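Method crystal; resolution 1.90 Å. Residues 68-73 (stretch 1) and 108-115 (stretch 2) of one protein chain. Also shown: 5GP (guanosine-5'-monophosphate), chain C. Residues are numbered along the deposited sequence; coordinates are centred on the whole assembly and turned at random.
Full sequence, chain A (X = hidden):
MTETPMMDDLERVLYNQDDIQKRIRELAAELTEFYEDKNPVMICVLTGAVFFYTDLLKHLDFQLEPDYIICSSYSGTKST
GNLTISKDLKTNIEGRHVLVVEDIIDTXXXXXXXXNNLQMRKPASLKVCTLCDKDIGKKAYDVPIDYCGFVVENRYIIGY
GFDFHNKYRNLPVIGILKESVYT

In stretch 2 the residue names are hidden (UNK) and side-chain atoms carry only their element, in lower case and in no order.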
# COMPACT_ATOMS: atom_id res chain seq x y z
N TYR A 68 6.37 2.73 6.55
CA TYR A 68 6.63 3.16 5.18
C TYR A 68 7.70 4.20 5.09
O TYR A 68 7.87 5.01 6.00
CB TYR A 68 5.34 3.75 4.60
CG TYR A 68 4.19 2.78 4.68
CD1 TYR A 68 3.43 2.67 5.85
CD2 TYR A 68 3.92 1.91 3.63
CE1 TYR A 68 2.45 1.71 5.97
CE2 TYR A 68 2.94 0.94 3.74
CZ TYR A 68 2.21 0.84 4.91
OH TYR A 68 1.27 -0.15 5.04
N ILE A 69 8.39 4.20 3.97
CA ILE A 69 9.44 5.17 3.74
C ILE A 69 9.40 5.66 2.29
O ILE A 69 9.04 4.92 1.37
CB ILE A 69 10.84 4.58 4.12
CG1 ILE A 69 11.86 5.71 4.28
CG2 ILE A 69 11.31 3.58 3.06
CD1 ILE A 69 13.16 5.26 4.92
N ILE A 70 9.66 6.95 2.12
CA ILE A 70 9.70 7.57 0.80
C ILE A 70 11.08 8.21 0.73
O ILE A 70 11.41 9.11 1.52
CB ILE A 70 8.60 8.64 0.65
CG1 ILE A 70 7.22 8.01 0.86
CG2 ILE A 70 8.68 9.26 -0.74
CD1 ILE A 70 6.10 9.01 0.92
N CYS A 71 11.90 7.74 -0.20
CA CYS A 71 13.25 8.26 -0.35
C CYS A 71 13.72 8.12 -1.79
O CYS A 71 13.02 7.53 -2.61
CB CYS A 71 14.20 7.49 0.57
SG CYS A 71 14.19 5.72 0.27
N SER A 72 14.88 8.68 -2.11
CA SER A 72 15.44 8.59 -3.46
C SER A 72 16.92 8.91 -3.43
O SER A 72 17.36 9.73 -2.64
CB SER A 72 14.72 9.55 -4.40
OG SER A 72 14.80 10.88 -3.92
N SER A 73 17.68 8.26 -4.29
CA SER A 73 19.12 8.49 -4.36
C SER A 73 19.50 9.29 -5.60
O SER A 73 18.67 9.53 -6.48
CB SER A 73 19.85 7.15 -4.35
OG SER A 73 19.61 6.46 -3.13
N UNK A 108 22.00 -0.79 -7.18
CA UNK A 108 22.19 -1.06 -5.76
C UNK A 108 22.42 0.19 -4.93
O UNK A 108 22.45 0.10 -3.70
N UNK A 109 22.56 1.35 -5.56
CA UNK A 109 22.81 2.59 -4.84
C UNK A 109 21.74 2.94 -3.80
O UNK A 109 22.06 3.20 -2.64
c UNK A 109 23.11 6.19 -6.31
c UNK A 109 22.98 3.76 -5.81
c UNK A 109 23.12 5.16 -5.21
c UNK A 109 24.39 5.27 -4.39
N UNK A 110 20.48 2.96 -4.22
CA UNK A 110 19.38 3.28 -3.31
C UNK A 110 19.34 2.40 -2.06
O UNK A 110 19.35 2.90 -0.94
c UNK A 110 16.92 3.74 -3.12
o UNK A 110 18.06 4.04 -5.21
c UNK A 110 18.02 3.22 -4.03
N UNK A 111 19.35 1.08 -2.26
CA UNK A 111 19.31 0.15 -1.15
C UNK A 111 20.57 0.21 -0.29
O UNK A 111 20.50 0.09 0.94
s UNK A 111 17.29 -1.74 0.46
c UNK A 111 18.68 -2.28 -0.58
c UNK A 111 16.09 -1.29 -0.75
c UNK A 111 19.07 -1.28 -1.66
N UNK A 112 21.72 0.41 -0.92
CA UNK A 112 22.97 0.50 -0.16
C UNK A 112 22.91 1.67 0.83
O UNK A 112 23.31 1.55 1.98
c UNK A 112 27.47 0.08 0.70
c UNK A 112 25.96 2.19 -0.25
c UNK A 112 25.48 0.90 -0.43
c UNK A 112 27.16 2.44 0.40
c UNK A 112 24.17 0.65 -1.12
c UNK A 112 26.26 -0.15 0.05
o UNK A 112 29.12 1.59 1.51
c UNK A 112 27.92 1.37 0.87
N UNK A 113 22.39 2.80 0.37
CA UNK A 113 22.28 3.98 1.22
C UNK A 113 21.19 3.81 2.28
O UNK A 113 21.36 4.22 3.43
c UNK A 113 23.04 6.82 -1.27
c UNK A 113 22.02 5.21 0.37
o UNK A 113 23.85 7.69 -0.95
n UNK A 113 22.08 7.02 -2.15
c UNK A 113 23.11 5.45 -0.65
N UNK A 114 20.08 3.18 1.89
CA UNK A 114 18.97 2.94 2.80
C UNK A 114 19.43 2.01 3.92
O UNK A 114 19.16 2.27 5.10
c UNK A 114 17.79 2.32 2.04
c UNK A 114 16.25 3.24 3.82
c UNK A 114 16.37 2.79 2.38
c UNK A 114 15.40 1.67 2.12
N UNK A 115 20.14 0.95 3.57
CA UNK A 115 20.62 0.00 4.58
C UNK A 115 21.60 0.65 5.56
O UNK A 115 21.54 0.37 6.77
c UNK A 115 21.25 -1.23 3.92
c UNK A 115 20.29 -2.20 3.23
c UNK A 115 21.08 -3.39 2.70
c UNK A 115 19.23 -2.68 4.21
P 5GP C . 19.32 1.67 -7.99
O1P 5GP C . 19.36 0.26 -7.54
O2P 5GP C . 19.61 2.61 -6.91
O3P 5GP C . 20.11 1.87 -9.21
O5' 5GP C . 17.87 1.88 -8.54
C5' 5GP C . 16.69 1.33 -7.98
C4' 5GP C . 15.64 2.37 -8.03
O4' 5GP C . 15.26 2.74 -9.36
C3' 5GP C . 14.39 1.92 -7.34
O3' 5GP C . 13.76 3.12 -6.90
C2' 5GP C . 13.64 1.37 -8.49
O2' 5GP C . 12.25 1.37 -8.21
C1' 5GP C . 13.95 2.27 -9.68
N9 5GP C . 14.04 1.45 -10.95
C8 5GP C . 15.12 0.68 -11.36
N7 5GP C . 14.91 0.01 -12.47
C5 5GP C . 13.60 0.31 -12.83
C6 5GP C . 12.80 -0.24 -13.89
O6 5GP C . 13.18 -0.97 -14.80
N1 5GP C . 11.47 0.15 -13.81
C2 5GP C . 10.95 0.99 -12.84
N2 5GP C . 9.68 1.36 -12.98
N3 5GP C . 11.70 1.55 -11.85
C4 5GP C . 13.02 1.14 -11.88
O HOH W 1 15.95 5.79 -5.38

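Position 108 has backbone atoms alone, with no side-chain atom and nothing of stretch 1 in reach. Its phi/psi of 94/-6 would jam a CB against the carbonyl O of the preceding residue, so it is glycine, G108. It sits at the N-cap, and its N donates to 5GP O1P at 2.9 Å.

Position 109 carries four carbons forked at the second. The fork carbon lies 3.9 Å from S73 CB, and the CA-to-CB bond points toward stretch 1. A four-carbon chain forked there is leucine, L109.

Position 110 has one carbon bearing one oxygen and one carbon. The oxygen lies 2.7 Å from 5GP O2P and 3.5 Å from S73 OG. This branching defines threonine, T110. Its OG1 and its N, the latter at 2.8 Å, both donate to 5GP O2P. Water 1 donates to T110 OG1 at 2.7 Å and accepts from S73 N at 3.2 Å, joining the two stretches indirectly.

Position 111 is an unbranched run of two carbons, a sulfur and a terminal carbon. The thioether identifies methionine, M111. Its CA-to-CB bond points away from stretch 1, and although the end of the chain comes nearer, M111 CE stays 7.3 Å from C71 SG.

Position 112 has one carbon leading to a six-carbon ring that bears an oxygen, which is tyrosine, Y112. The side chain leaves sideways and makes no contact with stretch 1.

Position 113 shows three carbons, the third carrying one oxygen and one nitrogen. The nitrogen approaches S73 OG at 2.7 Å. A terminal amide on this length of chain is glutamine, Q113. NE2 donates to S73 OG, but the N-H...acceptor angle of 127° makes the bond weak despite its short length.

Position 114 again has four carbons forked at the second, with its CA-to-CB bond toward the strand. One terminal carbon lies 3.9 Å from I69 CD1, and the fork carbon lies 4.2 Å from C71 SG. This is leucine, L114; its chi1 of -140° falls between wells.

Position 115 has the same four-carbon fork, but the closest of its side-chain atoms, a terminal carbon, stays 10.0 Å from I69 CD1; it is leucine, L115.

The contact buries 289 Å², both sides summed. At every second residue, I69, C71 and S73, the CA-to-CB bond points toward the helix: the first two pack on L114, while S73 meets L109, T110 and Q113. The CA atoms are 5.3 Å apart at S73 and T110 but 8.4 Å at C71 and L114, where side chains bridge the wider gap.

Stretch 2 (108-115) GLTMYQLL
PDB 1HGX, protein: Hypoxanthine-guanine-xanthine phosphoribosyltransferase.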